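Local coordinates for protein adenylation domain (Streptomyces sp., PDB 5N9X) that belongs to the AMP-binding (ANL) family of adenylation domains and holds adenosine-5'-triphosphate and threonine in its pocket, at residues 116-121 against 130-135; 276-281 against 303-308; 404-409 against 419-424; 448-453 against 506-511. One frame throughout, in Å; residues are numbered along the deposited sequence.

The four contacts follow one another along the chain without interleaving, each closing before the next opens. Contacts 1 and 2 both lie in the large AMP-binding region but on opposite sides of the chain's centre, with centres about 41 Å apart: the first belongs to a small parallel sheet, the second to a large mixed one. That mixed sheet also holds contact 3, whose centre is about 29 Å from that of contact 2 and which touches the bound ATP directly. Contact 4 sits in the C-terminal family region; its nearest atoms come within about 6 Å of contact 3. Thus only contact 3 carries ligand-binding side chains, while contacts 1 and 2 each join two parallel strands and contact 4 joins an edge strand to a loop.

Contact 1 (116-121 against 130-135); sequences VVALVG and TGPLVT
Leu-119 and Leu-133 lie side by side on one face of a parallel strand pair, and Val-120 and Val-134 repeat the arrangement on the other. Between the leucines, CD2 of Leu-119 rests 3.7 Å from CD1 of Leu-133. Leu-119 keeps CG anti to its backbone N (chi1 -172°); Leu-133 departs from a staggered position (chi1 -140°), and its CD2 branch passes 3.3 Å from O of Gly-121. The valines share one rotamer, CG1 anti to the backbone N and CG2 anti to the carbonyl carbon, and CG1 of Val-120 meets CB of Val-134 at 4.1 Å.

Three backbone hydrogen bonds fix this register, each arriving nearly along the C=O axis. Leu-119 N donates to Pro-132 O (3.1 Å), and Leu-119 O accepts from Val-134 N (3.0 Å), so one residue binds both neighbours of Leu-133, as parallel strands require. Gly-121 N then reaches Val-134 O at 2.7 Å. At the opening end the ring of Pro-132 puts its CD 3.0 Å from Val-117 O of the facing segment. At the far end Thr-135 is the N-cap of helix 136-141, its OG1 bonded to Asn-138 N.

Strand 133-134 is outermost in its four-stranded parallel sheet; strand 70-74 flanks 118-121 on its other side, and helices 79-90 and 136-141 touch the valine face.

Contact 2 (276-281 against 303-308); sequences PELRYV and DRPHLI
Pro-305, preceded by a cis peptide bond, is the centre of the close-packed half of this contact. Its ring lies alongside Val-281, with Pro-305 CG 3.6 Å from CG2 of Val-281, and crosses Leu-278 obliquely, Pro-305 CG lying 3.9 Å from CB of Leu-278. Leu-307, on the same face of the sheet as Val-281, adds its CD1, 3.5 Å from Val-281 CB. On the other face Tyr-280 and His-306 run side by side with ring planes inclined at 41°, and CE1 of Tyr-280 lies 3.6 Å from CD2 of His-306. CD1 of Ile-308 comes up to the edge of the tyrosine ring, in its plane. Between the two faces the strands are joined by backbone bonds, among them a nearly straight one from Val-281 N to His-306 O (3.0 Å).

The opposite end is looser and wetter. Arg-304 stretches out, CG anti to the backbone N (chi1 175°) and extended on to NE, and takes hold of a single carbonyl side-on: its NE is 2.9 Å and its NH1 2.8 Å from Pro-276 O, which lies in the guanidinium plane. Leu-278 O lies over one face of that group. Water 2 accepts from Arg-304 NH2 and, weakly, from Arg-279 NE, bridging two like charges that do not touch; the far end of Arg-279 turns to Ser-196 and Asp-201.

The pair belongs to a beta-alpha-beta unit in which helix 290-300 links parallel strands 280-284 and 306-310; strand 253-256 flanks the first and antiparallel strand 321-324 the second.

Contact 3 (404-409 against 419-424); sequences SGDLVS and QGRADL. With ATP (adenosine-5'-triphosphate), chain D.
The ribose of the bound ATP is held by a beta hairpin, and Asp-406 on its first strand binds both ribose hydroxyls: O2' donates to Asp-406 OD1 at 2.6 Å and O3' to Asp-406 OD2 at 3.0 Å. The carboxylate has further partners, the hydroxyl of Tyr-311 at OD2 and that of Tyr-418 at OD1.

Across the pairing, Arg-421 shares the face of Asp-406. Its chain bends at chi3 to bring NH1 within 3.3 Å of Asp-406 OD1, a salt bridge whose hydrogen bond is weak, with carboxylate and guanidinium planes 79° apart. The same NH1 lies 2.9 Å from ATP O3', and NH2 forms a long salt bridge with Asp-423, so the positive charge is shared between two acids and would probably help keep Asp-406 ionised.

The backbone pairing contains a classic beta bulge. Leu-407 O accepts from two successive donors, Gln-419 N at 2.7 Å and Gly-420 N at 3.2 Å, while Leu-407 N gives a short bond to Gly-420 O (2.6 Å). Gly-420 adopts backbone angles at which a CB would collide with the preceding carbonyl O. From the bulge itself, the bent side chain of Gln-419 returns to the first strand, NE2 donating to Ser-409 OG at 2.8 Å.

Strands 400-410 and 416-421 run antiparallel within the large mixed sheet; strand 362-367 bonds to the first on its other side, and strand 336-340 pairs with the second.

Contact 4 (448-453 against 506-511); sequences VVDAVV and PELPRT
No backbone hydrogen bond joins the two segments, and their nearest CA atoms, of Asp-450 and Leu-508, stand 7.9 Å apart. The contact lies in the AMP-binding C-terminal domain, where the edge strand 450-457 of a three-stranded sheet is met by the loop running from strand 501-505 to helix 518-528.

Leu-508 bridges the gap. With CG anti to the carbonyl carbon (chi1 -68°) and the chain then extended (chi2 -180°), it presents CD1 to the strand tip first. That methyl meets CG2 of Val-452 at 3.5 Å. The Leu-508 and Asp-450 side chains cross at about a right angle, and CD1 of Leu-508 lies 3.9 Å from CB of Asp-450. Asp-450 and Val-452, two residues apart, both turn toward the loop, so one methyl serves the pair; Thr-470 of the adjoining strand 463-470 touches Leu-508 as well, and Arg-518 and Ala-516 pack on Val-452.

Asp-450 divides its carboxylate. OD1 is engaged by Arg-443 of helix 435-443 in a salt bridge and accepts a weak bond from Ala-451 N, whereas OD2 looks to the loop. There Arg-510, bent at chi2, brings its guanidinium in edge-on, leaving NH2 4.0 Å from OD2 of Asp-450, beyond salt-bridge range.

Contact 1 (116-121 against 130-135)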
# COMPACT_ATOMS: atom_id res chain seq x y z
N VAL A 116 12.67 -16.42 9.81
CA VAL A 116 13.41 -15.37 10.50
C VAL A 116 14.31 -15.96 11.60
O VAL A 116 13.93 -16.90 12.27
CB VAL A 116 12.46 -14.30 11.10
CG1 VAL A 116 11.64 -13.66 10.00
CG2 VAL A 116 11.55 -14.91 12.14
N VAL A 117 15.51 -15.40 11.72
CA VAL A 117 16.48 -15.81 12.74
C VAL A 117 16.15 -15.29 14.12
O VAL A 117 16.76 -15.70 15.10
CB VAL A 117 17.89 -15.33 12.39
CG1 VAL A 117 18.20 -15.64 10.96
CG2 VAL A 117 18.01 -13.83 12.63
N ALA A 118 15.20 -14.35 14.19
CA ALA A 118 14.82 -13.70 15.45
C ALA A 118 13.53 -12.92 15.29
O ALA A 118 13.07 -12.71 14.18
CB ALA A 118 15.93 -12.78 15.90
N LEU A 119 12.95 -12.49 16.41
CA LEU A 119 11.80 -11.58 16.36
C LEU A 119 12.01 -10.37 17.29
O LEU A 119 12.55 -10.50 18.39
CB LEU A 119 10.52 -12.34 16.74
CG LEU A 119 9.20 -11.58 16.56
CD1 LEU A 119 8.10 -12.53 16.10
CD2 LEU A 119 8.76 -10.86 17.83
N VAL A 120 11.62 -9.18 16.84
CA VAL A 120 11.70 -8.00 17.69
C VAL A 120 10.31 -7.50 18.03
O VAL A 120 9.48 -7.30 17.14
CB VAL A 120 12.51 -6.86 17.03
CG1 VAL A 120 12.69 -5.72 18.01
CG2 VAL A 120 13.86 -7.36 16.59
N GLY A 121 10.07 -7.28 19.32
CA GLY A 121 8.75 -6.93 19.84
C GLY A 121 8.27 -8.11 20.68
O GLY A 121 9.03 -9.06 20.84
N THR A 130 10.74 -20.52 19.84
CA THR A 130 12.06 -21.11 20.07
C THR A 130 13.20 -20.33 19.40
O THR A 130 14.37 -20.67 19.60
CB THR A 130 12.10 -22.58 19.60
OG1 THR A 130 12.44 -22.65 18.21
CG2 THR A 130 10.76 -23.27 19.84
N GLY A 131 12.86 -19.31 18.60
CA GLY A 131 13.85 -18.37 18.11
C GLY A 131 14.03 -17.26 19.14
O GLY A 131 13.16 -17.07 19.99
N PRO A 132 15.15 -16.53 19.08
CA PRO A 132 15.42 -15.53 20.13
C PRO A 132 14.54 -14.29 20.05
O PRO A 132 14.14 -13.87 18.97
CB PRO A 132 16.89 -15.16 19.89
CG PRO A 132 17.27 -15.71 18.55
CD PRO A 132 16.13 -16.48 17.98
N LEU A 133 14.24 -13.71 21.21
CA LEU A 133 13.45 -12.48 21.27
C LEU A 133 14.24 -11.26 21.69
O LEU A 133 15.08 -11.31 22.57
CB LEU A 133 12.28 -12.63 22.23
CG LEU A 133 11.02 -11.95 21.68
CD1 LEU A 133 10.36 -12.80 20.61
CD2 LEU A 133 10.04 -11.59 22.78
N VAL A 134 13.94 -10.14 21.03
CA VAL A 134 14.23 -8.83 21.56
C VAL A 134 12.87 -8.26 21.93
O VAL A 134 12.00 -8.16 21.07
CB VAL A 134 14.96 -7.95 20.55
CG1 VAL A 134 15.49 -6.68 21.23
CG2 VAL A 134 16.07 -8.73 19.91
N THR A 135 12.67 -7.92 23.19
CA THR A 135 11.36 -7.45 23.64
C THR A 135 11.24 -5.96 23.40
O THR A 135 12.22 -5.31 23.06
CB THR A 135 11.12 -7.76 25.12
OG1 THR A 135 12.09 -7.06 25.91
CG2 THR A 135 11.24 -9.25 25.37

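Contact 2 (276-281 against 303-308)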
# COMPACT_ATOMS: atom_id res chain seq x y z
N PRO A 276 -4.56 24.33 5.87
CA PRO A 276 -3.71 25.21 5.05
C PRO A 276 -2.27 24.72 4.86
O PRO A 276 -1.59 25.14 3.92
CB PRO A 276 -3.73 26.53 5.83
CG PRO A 276 -3.94 26.10 7.25
CD PRO A 276 -4.92 24.95 7.15
N GLU A 277 -1.81 23.85 5.75
CA GLU A 277 -0.45 23.33 5.67
C GLU A 277 -0.28 22.15 4.70
O GLU A 277 0.86 21.83 4.30
CB GLU A 277 0.03 22.92 7.07
CG GLU A 277 -0.06 24.05 8.09
CD GLU A 277 0.86 23.85 9.27
OE1 GLU A 277 2.09 23.94 9.07
OE2 GLU A 277 0.37 23.64 10.39
N LEU A 278 -1.38 21.49 4.32
CA LEU A 278 -1.29 20.36 3.38
C LEU A 278 -0.71 20.77 2.02
O LEU A 278 -1.25 21.65 1.33
CB LEU A 278 -2.67 19.72 3.15
CG LEU A 278 -2.82 18.26 3.62
CD1 LEU A 278 -4.15 17.66 3.21
CD2 LEU A 278 -1.67 17.44 3.08
N ARG A 279 0.40 20.13 1.64
CA ARG A 279 1.03 20.41 0.34
C ARG A 279 0.71 19.31 -0.65
O ARG A 279 0.48 19.58 -1.81
CB ARG A 279 2.56 20.57 0.47
CG ARG A 279 3.01 21.63 1.45
CD ARG A 279 4.51 21.53 1.69
NE ARG A 279 5.27 21.90 0.50
CZ ARG A 279 6.10 21.09 -0.17
NH1 ARG A 279 6.26 19.82 0.22
NH2 ARG A 279 6.74 21.53 -1.25
N TYR A 280 0.70 18.06 -0.18
CA TYR A 280 0.41 16.93 -1.06
C TYR A 280 -0.55 15.93 -0.44
O TYR A 280 -0.40 15.55 0.71
CB TYR A 280 1.68 16.16 -1.43
CG TYR A 280 2.68 16.87 -2.30
CD1 TYR A 280 2.52 16.94 -3.68
CD2 TYR A 280 3.83 17.43 -1.74
CE1 TYR A 280 3.46 17.57 -4.49
CE2 TYR A 280 4.78 18.06 -2.53
CZ TYR A 280 4.59 18.13 -3.91
OH TYR A 280 5.55 18.76 -4.69
N VAL A 281 -1.51 15.48 -1.22
CA VAL A 281 -2.21 14.27 -0.87
C VAL A 281 -1.91 13.26 -1.97
O VAL A 281 -2.16 13.52 -3.12
CB VAL A 281 -3.71 14.47 -0.71
CG1 VAL A 281 -4.32 13.31 0.07
CG2 VAL A 281 -3.97 15.77 0.02
N ASP A 303 -4.97 23.22 -6.59
CA ASP A 303 -3.66 23.88 -6.53
C ASP A 303 -2.92 23.72 -5.22
O ASP A 303 -1.70 23.79 -5.17
CB ASP A 303 -3.81 25.38 -6.83
CG ASP A 303 -4.60 25.63 -8.09
OD1 ASP A 303 -3.95 26.02 -9.09
OD2 ASP A 303 -5.83 25.39 -8.08
N ARG A 304 -3.68 23.51 -4.14
CA ARG A 304 -3.09 23.32 -2.83
C ARG A 304 -4.09 22.64 -1.92
O ARG A 304 -5.19 23.18 -1.70
CB ARG A 304 -2.62 24.63 -2.22
CG ARG A 304 -2.13 24.44 -0.79
CD ARG A 304 -1.56 25.71 -0.18
NE ARG A 304 -0.93 25.46 1.12
CZ ARG A 304 0.37 25.26 1.32
NH1 ARG A 304 0.82 25.05 2.55
NH2 ARG A 304 1.23 25.29 0.30
N PRO A 305 -3.75 21.44 -1.43
CA PRO A 305 -2.57 20.68 -1.83
C PRO A 305 -2.68 20.17 -3.26
O PRO A 305 -3.76 20.23 -3.84
CB PRO A 305 -2.56 19.50 -0.84
CG PRO A 305 -4.00 19.30 -0.50
CD PRO A 305 -4.55 20.71 -0.43
N HIS A 306 -1.57 19.70 -3.83
CA HIS A 306 -1.66 18.92 -5.07
C HIS A 306 -2.31 17.56 -4.78
O HIS A 306 -2.09 16.97 -3.73
CB HIS A 306 -0.28 18.73 -5.73
CG HIS A 306 0.46 20.00 -5.98
ND1 HIS A 306 0.08 20.92 -6.94
CD2 HIS A 306 1.60 20.50 -5.43
CE1 HIS A 306 0.92 21.93 -6.95
NE2 HIS A 306 1.86 21.70 -6.04
N LEU A 307 -3.12 17.08 -5.71
CA LEU A 307 -3.59 15.71 -5.62
C LEU A 307 -2.85 14.88 -6.65
O LEU A 307 -2.82 15.23 -7.84
CB LEU A 307 -5.11 15.61 -5.78
CG LEU A 307 -5.97 16.10 -4.60
CD1 LEU A 307 -5.20 16.32 -3.31
CD2 LEU A 307 -6.68 17.35 -4.95
N ILE A 308 -2.20 13.81 -6.18
CA ILE A 308 -1.39 12.92 -6.99
C ILE A 308 -1.87 11.48 -6.86
O ILE A 308 -1.89 10.90 -5.77
CB ILE A 308 0.11 12.99 -6.61
CG1 ILE A 308 0.75 14.25 -7.20
CG2 ILE A 308 0.86 11.77 -7.13
CD1 ILE A 308 0.57 15.46 -6.40
O HOH W 1 3.06 23.76 4.54
O HOH W 2 3.83 24.99 0.31

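Contact 3 (404-409 against 419-424)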
# COMPACT_ATOMS: atom_id res chain seq x y z
N SER A 404 2.04 -7.08 -14.17
CA SER A 404 1.24 -6.54 -13.08
C SER A 404 -0.09 -7.27 -12.93
O SER A 404 -0.68 -7.29 -11.84
CB SER A 404 0.99 -5.04 -13.31
OG SER A 404 -0.02 -4.83 -14.28
N GLY A 405 -0.58 -7.83 -14.03
CA GLY A 405 -1.91 -8.41 -14.05
C GLY A 405 -2.97 -7.32 -14.04
O GLY A 405 -4.13 -7.57 -13.67
N ASP A 406 -2.57 -6.11 -14.41
CA ASP A 406 -3.48 -4.96 -14.45
C ASP A 406 -3.71 -4.53 -15.88
O ASP A 406 -2.77 -4.50 -16.68
CB ASP A 406 -2.92 -3.80 -13.62
CG ASP A 406 -3.17 -3.95 -12.14
OD1 ASP A 406 -4.35 -4.04 -11.74
OD2 ASP A 406 -2.18 -3.99 -11.36
N LEU A 407 -4.95 -4.18 -16.21
CA LEU A 407 -5.29 -3.67 -17.54
C LEU A 407 -5.26 -2.14 -17.60
O LEU A 407 -5.93 -1.47 -16.80
CB LEU A 407 -6.68 -4.19 -17.97
CG LEU A 407 -6.86 -5.71 -17.88
CD1 LEU A 407 -8.24 -6.15 -18.29
CD2 LEU A 407 -5.81 -6.41 -18.73
N VAL A 408 -4.49 -1.60 -18.54
CA VAL A 408 -4.41 -0.16 -18.80
C VAL A 408 -4.46 0.15 -20.31
O VAL A 408 -4.31 -0.74 -21.15
CB VAL A 408 -3.11 0.46 -18.23
CG1 VAL A 408 -2.93 0.10 -16.77
CG2 VAL A 408 -1.91 0.01 -19.02
N SER A 409 -4.66 1.44 -20.64
CA SER A 409 -4.53 1.93 -22.02
C SER A 409 -3.66 3.17 -22.06
O SER A 409 -3.62 3.95 -21.11
CB SER A 409 -5.89 2.25 -22.64
OG SER A 409 -6.78 2.80 -21.69
N GLN A 419 -7.74 0.50 -16.27
CA GLN A 419 -9.02 -0.14 -16.61
C GLN A 419 -9.51 -1.11 -15.55
O GLN A 419 -10.67 -1.02 -15.11
CB GLN A 419 -8.90 -0.84 -17.97
CG GLN A 419 -8.44 0.09 -19.09
CD GLN A 419 -9.47 1.18 -19.42
OE1 GLN A 419 -10.66 1.03 -19.14
NE2 GLN A 419 -9.00 2.27 -20.01
N GLY A 420 -8.65 -2.03 -15.12
CA GLY A 420 -8.98 -2.95 -14.05
C GLY A 420 -8.08 -4.18 -14.00
O GLY A 420 -7.16 -4.31 -14.81
N ARG A 421 -8.36 -5.08 -13.07
CA ARG A 421 -7.57 -6.30 -12.92
C ARG A 421 -8.02 -7.43 -13.84
O ARG A 421 -9.20 -7.74 -13.89
CB ARG A 421 -7.64 -6.78 -11.47
CG ARG A 421 -6.87 -5.91 -10.52
CD ARG A 421 -6.69 -6.61 -9.19
NE ARG A 421 -5.93 -7.85 -9.33
CZ ARG A 421 -4.67 -7.96 -9.78
NH1 ARG A 421 -3.98 -6.89 -10.16
NH2 ARG A 421 -4.10 -9.15 -9.85
N ALA A 422 -7.07 -8.05 -14.54
CA ALA A 422 -7.38 -9.24 -15.35
C ALA A 422 -8.07 -10.33 -14.50
O ALA A 422 -8.95 -11.03 -14.99
CB ALA A 422 -6.12 -9.78 -15.99
N ASP A 423 -7.66 -10.43 -13.23
CA ASP A 423 -8.34 -11.21 -12.20
C ASP A 423 -9.87 -11.04 -12.24
O ASP A 423 -10.61 -12.00 -12.05
CB ASP A 423 -7.83 -10.79 -10.80
CG ASP A 423 -6.78 -11.75 -10.23
OD1 ASP A 423 -6.28 -12.63 -10.98
OD2 ASP A 423 -6.42 -11.59 -9.04
N LEU A 424 -10.33 -9.82 -12.47
CA LEU A 424 -11.75 -9.49 -12.27
C LEU A 424 -12.50 -9.39 -13.59
O LEU A 424 -13.71 -9.17 -13.62
CB LEU A 424 -11.88 -8.18 -11.48
CG LEU A 424 -11.24 -8.20 -10.08
CD1 LEU A 424 -11.47 -6.88 -9.32
CD2 LEU A 424 -11.73 -9.38 -9.28
PG ATP D . -0.94 -9.00 -4.82
O1G ATP D . -1.26 -9.05 -6.31
O2G ATP D . -1.08 -10.32 -4.12
O3G ATP D . 0.41 -8.38 -4.48
PB ATP D . -2.28 -6.50 -4.11
O1B ATP D . -2.72 -6.22 -5.55
O2B ATP D . -3.03 -5.90 -2.97
O3B ATP D . -2.13 -8.12 -4.08
PA ATP D . -0.22 -4.70 -3.66
O1A ATP D . 1.14 -4.61 -4.32
O2A ATP D . -0.35 -4.22 -2.21
O3A ATP D . -0.73 -6.20 -3.82
O5' ATP D . -1.41 -4.00 -4.54
C5' ATP D . -1.24 -3.44 -5.84
C4' ATP D . -2.55 -3.55 -6.63
O4' ATP D . -3.43 -2.47 -6.32
C3' ATP D . -2.39 -3.58 -8.14
O3' ATP D . -2.61 -4.92 -8.55
C2' ATP D . -3.47 -2.69 -8.69
O2' ATP D . -4.52 -3.51 -9.19
C1' ATP D . -4.01 -1.92 -7.50
N9 ATP D . -3.65 -0.47 -7.58
C8 ATP D . -2.62 0.12 -6.92
N7 ATP D . -2.53 1.45 -7.17
C5 ATP D . -3.54 1.75 -8.00
C6 ATP D . -4.03 2.99 -8.65
N6 ATP D . -3.39 4.15 -8.44
N1 ATP D . -5.11 2.90 -9.45
C2 ATP D . -5.71 1.71 -9.67
N3 ATP D . -5.34 0.53 -9.11
C4 ATP D . -4.27 0.49 -8.28

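Contact 4 (448-453 against 506-511)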
# COMPACT_ATOMS: atom_id res chain seq x y z
N VAL A 448 -25.46 3.86 -1.11
CA VAL A 448 -24.46 2.81 -1.05
C VAL A 448 -23.04 3.36 -1.04
O VAL A 448 -22.61 3.97 -2.02
CB VAL A 448 -24.57 1.85 -2.25
CG1 VAL A 448 -23.44 0.83 -2.19
CG2 VAL A 448 -25.92 1.16 -2.26
N VAL A 449 -22.31 3.13 0.05
CA VAL A 449 -20.88 3.46 0.10
C VAL A 449 -20.05 2.51 -0.77
O VAL A 449 -19.41 2.95 -1.72
CB VAL A 449 -20.31 3.44 1.55
CG1 VAL A 449 -18.99 4.20 1.60
CG2 VAL A 449 -21.28 4.08 2.52
N ASP A 450 -20.05 1.22 -0.45
CA ASP A 450 -19.11 0.31 -1.09
C ASP A 450 -19.73 -1.00 -1.54
O ASP A 450 -20.70 -1.47 -0.95
CB ASP A 450 -17.95 0.02 -0.14
CG ASP A 450 -16.62 -0.02 -0.83
OD1 ASP A 450 -16.54 -0.45 -2.01
OD2 ASP A 450 -15.63 0.42 -0.20
N ALA A 451 -19.14 -1.61 -2.56
CA ALA A 451 -19.63 -2.89 -3.07
C ALA A 451 -18.50 -3.85 -3.48
O ALA A 451 -17.47 -3.42 -3.98
CB ALA A 451 -20.57 -2.65 -4.25
N VAL A 452 -18.72 -5.15 -3.27
CA VAL A 452 -17.84 -6.20 -3.79
C VAL A 452 -18.67 -7.18 -4.60
O VAL A 452 -19.63 -7.75 -4.08
CB VAL A 452 -17.12 -6.94 -2.65
CG1 VAL A 452 -16.32 -8.14 -3.18
CG2 VAL A 452 -16.25 -6.00 -1.87
N VAL A 453 -18.33 -7.35 -5.87
CA VAL A 453 -19.11 -8.23 -6.73
C VAL A 453 -18.22 -9.37 -7.20
O VAL A 453 -17.11 -9.13 -7.68
CB VAL A 453 -19.68 -7.49 -7.96
CG1 VAL A 453 -20.44 -8.46 -8.87
CG2 VAL A 453 -20.58 -6.35 -7.54
N PRO A 506 -22.67 -4.45 7.47
CA PRO A 506 -22.44 -3.19 8.21
C PRO A 506 -21.14 -2.51 7.77
O PRO A 506 -21.06 -1.28 7.66
CB PRO A 506 -22.37 -3.64 9.68
CG PRO A 506 -23.10 -4.94 9.72
CD PRO A 506 -22.84 -5.60 8.38
N GLU A 507 -20.12 -3.33 7.53
CA GLU A 507 -18.84 -2.89 6.96
C GLU A 507 -18.32 -4.04 6.10
O GLU A 507 -18.66 -5.19 6.35
CB GLU A 507 -17.80 -2.54 8.04
CG GLU A 507 -18.32 -2.25 9.45
CD GLU A 507 -17.20 -2.20 10.49
OE1 GLU A 507 -16.07 -2.63 10.17
OE2 GLU A 507 -17.44 -1.73 11.64
N LEU A 508 -17.48 -3.75 5.11
CA LEU A 508 -16.79 -4.81 4.40
C LEU A 508 -15.57 -5.21 5.24
O LEU A 508 -14.96 -4.35 5.88
CB LEU A 508 -16.36 -4.35 3.01
CG LEU A 508 -17.46 -4.09 1.98
CD1 LEU A 508 -16.90 -3.65 0.65
CD2 LEU A 508 -18.38 -5.29 1.81
N PRO A 509 -15.24 -6.51 5.26
CA PRO A 509 -14.02 -6.96 5.94
C PRO A 509 -12.79 -6.41 5.25
O PRO A 509 -12.82 -6.24 4.03
CB PRO A 509 -14.09 -8.49 5.81
CG PRO A 509 -14.93 -8.73 4.61
CD PRO A 509 -15.97 -7.65 4.66
N ARG A 510 -11.73 -6.16 6.02
CA ARG A 510 -10.56 -5.41 5.57
C ARG A 510 -9.26 -6.14 5.85
O ARG A 510 -9.03 -6.54 6.99
CB ARG A 510 -10.50 -4.06 6.27
CG ARG A 510 -11.68 -3.13 6.11
CD ARG A 510 -11.79 -2.51 4.74
NE ARG A 510 -12.97 -1.67 4.68
CZ ARG A 510 -13.44 -1.12 3.56
NH1 ARG A 510 -12.79 -1.30 2.42
NH2 ARG A 510 -14.54 -0.39 3.59
N THR A 511 -8.41 -6.29 4.83
CA THR A 511 -7.01 -6.66 5.03
C THR A 511 -6.27 -5.45 5.65
O THR A 511 -6.79 -4.33 5.61
CB THR A 511 -6.32 -7.11 3.72
OG1 THR A 511 -6.77 -6.29 2.64
CG2 THR A 511 -6.67 -8.56 3.39